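Local coordinates for protein phosphothreonine lyase ospF (Shigella flexneri, PDB 3I0U) that probably removes phosphate from phosphothreonine of host proteins by beta-elimination, acting as a secreted type III effector, at residues Arg23-Tyr28 / Tyr145-Leu150. Numbering follows the deposited sequence.
Sequences RQYPAY and YSALLL
The phenol ring of Y25 lies against the first turn of helix 147-166, overlapping the backbone of A147 and L148 where the helix starts. Y25 thus packs on a helix N-terminus whose N-cap is S146, joining the loop that follows helix 11-22 to the long helix of an alpha+beta protein built round an antiparallel sheet of seven strands. The approach is made by one side of the ring: CE2 of Y25 comes to 3.7 Å from the carbonyl O of A147 and to 3.9 Å from CA of L148, both oblique to the ring. The methyl CB of A147 lies 4.0 Å from the same CE2 of Y25. With CG of Y25 anti to the carbonyl carbon (chi1 -66°), the ring extends toward the helix, its CE2 and OH coming near A147. No hydrogen bond crosses between the two segments, so the fit is by van der Waals contact, with L148 lending part of its surface although its CB stays 4.3 Å from OH of Y25.

Farther along the same helix, H151 meets the ring of Y25 and its NE2 hydrogen-bonds to O of P26, while Q155 OE1 accepts from N of Y28; together these tie the loop along the helix. A147 also touches Q21 of helix 11-22, so its side chain contacts both the tyrosine and that helix.

The turn that receives Y25 is itself closed by S146 at the N-cap. The OG of S146 also hydrogen-bonds to OD2 of D139, and the backbone O of S146 accepts from N of L150 at 3.1 Å. The capping bond runs from N of L149 to OG of S146, 3.2 Å long and 161° at the hydrogen.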
loop_
_atom_site.group_PDB
_atom_site.type_symbol
_atom_site.label_atom_id
_atom_site.label_comp_id
_atom_site.label_asym_id
_atom_site.label_seq_id
_atom_site.Cartn_x
_atom_site.Cartn_y
_atom_site.Cartn_z
ATOM N N ARG A 23 1.982 -9.256 17.861
ATOM C CA ARG A 23 1.400 -10.580 18.015
ATOM C C ARG A 23 0.377 -10.614 19.167
ATOM O O ARG A 23 -0.414 -11.568 19.281
ATOM C CB ARG A 23 2.518 -11.622 18.193
ATOM C CG ARG A 23 3.630 -11.490 17.125
ATOM C CD ARG A 23 4.388 -12.795 16.884
ATOM N NE ARG A 23 3.639 -13.683 15.978
ATOM C CZ ARG A 23 2.981 -14.762 16.388
ATOM N NH1 ARG A 23 2.321 -15.514 15.505
ATOM N NH2 ARG A 23 2.970 -15.067 17.687
ATOM N N GLN A 24 0.374 -9.559 19.993
ATOM C CA GLN A 24 -0.609 -9.411 21.078
ATOM C C GLN A 24 -1.984 -8.926 20.616
ATOM O O GLN A 24 -2.997 -9.208 21.279
ATOM C CB GLN A 24 -0.072 -8.511 22.193
ATOM C CG GLN A 24 0.677 -9.316 23.246
ATOM C CD GLN A 24 1.168 -8.477 24.417
ATOM O OE1 GLN A 24 1.988 -7.574 24.240
ATOM N NE2 GLN A 24 0.670 -8.780 25.618
ATOM N N TYR A 25 -2.011 -8.209 19.489
ATOM C CA TYR A 25 -3.236 -7.641 18.947
ATOM C C TYR A 25 -4.102 -8.678 18.244
ATOM O O TYR A 25 -3.574 -9.534 17.515
ATOM C CB TYR A 25 -2.877 -6.567 17.926
ATOM C CG TYR A 25 -2.189 -5.356 18.503
ATOM C CD1 TYR A 25 -2.748 -4.670 19.623
ATOM C CD2 TYR A 25 -0.985 -4.879 17.923
ATOM C CE1 TYR A 25 -2.124 -3.535 20.143
ATOM C CE2 TYR A 25 -0.359 -3.743 18.423
ATOM C CZ TYR A 25 -0.937 -3.075 19.534
ATOM O OH TYR A 25 -0.314 -1.955 20.024
ATOM N N PRO A 26 -5.440 -8.556 18.382
ATOM C CA PRO A 26 -6.339 -9.438 17.642
ATOM C C PRO A 26 -6.374 -9.035 16.193
ATOM O O PRO A 26 -5.939 -7.931 15.867
ATOM C CB PRO A 26 -7.703 -9.154 18.265
ATOM C CG PRO A 26 -7.600 -7.785 18.775
ATOM C CD PRO A 26 -6.187 -7.581 19.196
ATOM N N ALA A 27 -6.893 -9.925 15.343
ATOM C CA ALA A 27 -7.099 -9.666 13.908
ATOM C C ALA A 27 -7.846 -8.346 13.681
ATOM O O ALA A 27 -8.809 -8.037 14.362
ATOM C CB ALA A 27 -7.846 -10.837 13.273
ATOM N N TYR A 28 -7.357 -7.546 12.756
ATOM C CA TYR A 28 -7.934 -6.235 12.497
ATOM C C TYR A 28 -8.818 -6.207 11.272
ATOM O O TYR A 28 -8.490 -6.787 10.231
ATOM C CB TYR A 28 -6.809 -5.215 12.322
ATOM C CG TYR A 28 -7.231 -3.786 12.538
ATOM C CD1 TYR A 28 -7.177 -3.192 13.803
ATOM C CD2 TYR A 28 -7.682 -3.025 11.473
ATOM C CE1 TYR A 28 -7.583 -1.863 13.979
ATOM C CE2 TYR A 28 -8.084 -1.721 11.631
ATOM C CZ TYR A 28 -8.032 -1.139 12.871
ATOM O OH TYR A 28 -8.428 0.180 12.948
ATOM N N TYR A 145 7.750 3.867 13.906
ATOM C CA TYR A 145 6.470 3.236 13.720
ATOM C C TYR A 145 5.937 2.674 15.009
ATOM O O TYR A 145 6.665 2.013 15.733
ATOM C CB TYR A 145 6.637 2.114 12.737
ATOM C CG TYR A 145 7.051 2.583 11.377
ATOM C CD1 TYR A 145 6.227 3.429 10.640
ATOM C CD2 TYR A 145 8.252 2.156 10.802
ATOM C CE1 TYR A 145 6.582 3.843 9.374
ATOM C CE2 TYR A 145 8.615 2.556 9.520
ATOM C CZ TYR A 145 7.766 3.397 8.819
ATOM O OH TYR A 145 8.081 3.824 7.554
ATOM N N SER A 146 4.658 2.921 15.282
ATOM C CA SER A 146 4.017 2.318 16.428
ATOM C C SER A 146 3.652 0.910 16.078
ATOM O O SER A 146 3.466 0.593 14.919
ATOM C CB SER A 146 2.774 3.089 16.824
ATOM O OG SER A 146 1.754 2.854 15.907
ATOM N N ALA A 147 3.521 0.072 17.096
ATOM C CA ALA A 147 3.121 -1.315 16.908
ATOM C C ALA A 147 1.733 -1.527 16.244
ATOM O O ALA A 147 1.535 -2.517 15.544
ATOM C CB ALA A 147 3.204 -2.036 18.205
ATOM N N LEU A 148 0.804 -0.594 16.467
ATOM C CA LEU A 148 -0.563 -0.717 15.997
ATOM C C LEU A 148 -0.538 -0.442 14.550
ATOM O O LEU A 148 -1.188 -1.173 13.773
ATOM C CB LEU A 148 -1.482 0.333 16.604
ATOM C CG LEU A 148 -2.955 0.049 16.938
ATOM C CD1 LEU A 148 -3.699 1.346 16.910
ATOM C CD2 LEU A 148 -3.672 -0.969 16.075
ATOM N N LEU A 149 0.209 0.611 14.180
ATOM C CA LEU A 149 0.355 0.979 12.779
ATOM C C LEU A 149 0.866 -0.241 12.034
ATOM O O LEU A 149 0.224 -0.708 11.108
ATOM C CB LEU A 149 1.318 2.152 12.618
ATOM C CG LEU A 149 1.154 3.185 11.470
ATOM C CD1 LEU A 149 2.508 3.526 10.895
ATOM C CD2 LEU A 149 0.226 2.745 10.339
ATOM N N LEU A 150 1.994 -0.775 12.499
ATOM C CA LEU A 150 2.606 -1.955 11.898
ATOM C C LEU A 150 1.712 -3.174 11.838
ATOM O O LEU A 150 1.758 -3.919 10.866
ATOM C CB LEU A 150 3.896 -2.328 12.608
ATOM C CG LEU A 150 5.020 -1.306 12.534
ATOM C CD1 LEU A 150 6.128 -1.723 13.466
ATOM C CD2 LEU A 150 5.522 -1.154 11.098
#